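PDB 4O66: SWI/SNF-related matrix-associated actin-dependent regulator of chromatin subfamily A-like protein 1 from Mus musculus, which probably uses ATP hydrolysis to remodel DNA during replication and repair, its HARP domain recognising the structure of the nucleic acid substrate. Local coordinates for residues F53-S56 / D57-A60. Numbering follows the deposited sequence.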
loop_
_atom_site.group_PDB
_atom_site.type_symbol
_atom_site.label_atom_id
_atom_site.label_comp_id
_atom_site.label_asym_id
_atom_site.label_seq_id
_atom_site.Cartn_x
_atom_site.Cartn_y
_atom_site.Cartn_z
ATOM N N PHE A 53 3.065 -0.079 -8.052
ATOM C CA PHE A 53 2.326 -0.638 -9.180
ATOM C C PHE A 53 2.653 0.134 -10.449
ATOM O O PHE A 53 3.047 1.269 -10.369
ATOM C CB PHE A 53 0.824 -0.559 -8.900
ATOM C CG PHE A 53 0.429 -1.178 -7.621
ATOM C CD1 PHE A 53 0.436 -0.431 -6.451
ATOM C CD2 PHE A 53 0.057 -2.486 -7.560
ATOM C CE1 PHE A 53 0.096 -0.996 -5.263
ATOM C CE2 PHE A 53 -0.294 -3.063 -6.361
ATOM C CZ PHE A 53 -0.265 -2.326 -5.219
ATOM N N SER A 54 2.507 -0.486 -11.616
ATOM C CA SER A 54 2.497 0.251 -12.867
ATOM C C SER A 54 1.292 1.203 -12.910
ATOM O O SER A 54 0.237 0.934 -12.340
ATOM C CB SER A 54 2.447 -0.709 -14.080
ATOM O OG SER A 54 2.526 -0.003 -15.317
ATOM N N MET A 55 1.452 2.332 -13.578
ATOM C CA MET A 55 0.302 3.160 -13.899
ATOM C C MET A 55 -0.792 2.366 -14.647
ATOM O O MET A 55 -1.981 2.679 -14.568
ATOM C CB MET A 55 0.762 4.373 -14.703
ATOM C CG MET A 55 1.320 5.526 -13.868
ATOM S SD MET A 55 0.233 6.083 -12.516
ATOM C CE MET A 55 -1.253 6.578 -13.387
ATOM N N SER A 56 -0.404 1.313 -15.349
ATOM C CA SER A 56 -1.386 0.464 -16.025
ATOM C C SER A 56 -2.384 -0.161 -15.045
ATOM O O SER A 56 -3.504 -0.497 -15.432
ATOM C CB SER A 56 -0.670 -0.618 -16.819
ATOM O OG SER A 56 -0.199 -1.646 -15.961
ATOM N N ASP A 57 -2.005 -0.277 -13.764
ATOM C CA ASP A 57 -2.923 -0.805 -12.762
ATOM C C ASP A 57 -3.631 0.223 -11.935
ATOM O O ASP A 57 -4.389 -0.146 -11.053
ATOM C CB ASP A 57 -2.208 -1.753 -11.798
ATOM C CG ASP A 57 -2.052 -3.131 -12.358
ATOM O OD1 ASP A 57 -2.805 -3.469 -13.314
ATOM O OD2 ASP A 57 -1.178 -3.869 -11.836
ATOM N N TYR A 58 -3.406 1.502 -12.217
ATOM C CA TYR A 58 -3.940 2.561 -11.363
ATOM C C TYR A 58 -5.455 2.567 -11.318
ATOM O O TYR A 58 -6.049 2.605 -10.231
ATOM C CB TYR A 58 -3.408 3.931 -11.813
ATOM C CG TYR A 58 -4.020 5.112 -11.052
ATOM C CD1 TYR A 58 -3.767 5.298 -9.695
ATOM C CD2 TYR A 58 -4.842 6.023 -11.702
ATOM C CE1 TYR A 58 -4.294 6.347 -9.013
ATOM C CE2 TYR A 58 -5.394 7.084 -11.030
ATOM C CZ TYR A 58 -5.109 7.246 -9.677
ATOM O OH TYR A 58 -5.638 8.303 -8.979
ATOM N N ARG A 59 -6.091 2.528 -12.493
ATOM C CA ARG A 59 -7.556 2.616 -12.558
ATOM C C ARG A 59 -8.201 1.406 -11.847
ATOM O O ARG A 59 -9.165 1.557 -11.108
ATOM C CB ARG A 59 -8.027 2.740 -14.024
ATOM C CG ARG A 59 -9.526 3.047 -14.191
ATOM C CD ARG A 59 -9.901 3.404 -15.625
ATOM N N ALA A 60 -7.630 0.224 -12.038
ATOM C CA ALA A 60 -8.114 -0.995 -11.388
ATOM C C ALA A 60 -8.002 -0.904 -9.882
ATOM O O ALA A 60 -8.935 -1.274 -9.174
ATOM C CB ALA A 60 -7.351 -2.202 -11.885
HETATM O O HOH W 1 -4.368 2.810 -15.016
HETATM O O HOH W 2 -6.163 -0.397 -14.466
HETATM O O HOH W 3 -1.417 -3.811 -15.596
#
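Met-55 and Tyr-58 lie side by side on the first turn after strand 50-52, and the backbone between them is already coiled: the N-H of Tyr-58 reaches Met-55 O at 3.0 Å, and that of Asp-57 reaches Ser-54 O at 2.9 Å. Both i to i+3 bonds belong to a 3-10 turn, and both donors stand well above the plane of the carbonyl they meet. Ser-54 starts the turn, its OG accepting from the N-H of Ser-56 at 3.2 Å in an ST turn; a short hydroxyl side chain suits this place because it can fold back on the backbone.

Followed outward, Met-55 begins by pointing away from the residues ahead. Its CB leads to CG, set beside the backbone N, and a bend at chi2 (-52°) brings SD to 5.3 Å from the centroid of the Tyr-58 ring, 36° off the ring normal, an oblique Met-aromatic contact. A second bend, at chi3 (-59°), turns the terminal CE toward Tyr-58 CB, 3.8 Å away, and almost as near CG and CD2. An unbranched, flexible thioether suits such a fold-back. Tyrosine suits position 58 because its ring offers Met-55 a flank while its OH extends to a weak hydrogen bond with Leu-76 N.

Asp-57, the buried residue here, turns its carboxylate the other way, and having two oxygens suits it to two partners: OD2 is bonded to the hydroxyl of Ser-41, and OD1 accepts a hydrogen bond from a water at 2.7 Å that also lies close to Ser-56 OG. Another water links Ser-56 O to Ala-60 N, continuing the coil where a direct bond is lacking. The turn thereby joins strand 50-52 to helix 58-65, with Phe-53 packing its ring against Phe-36 of helix 30-38.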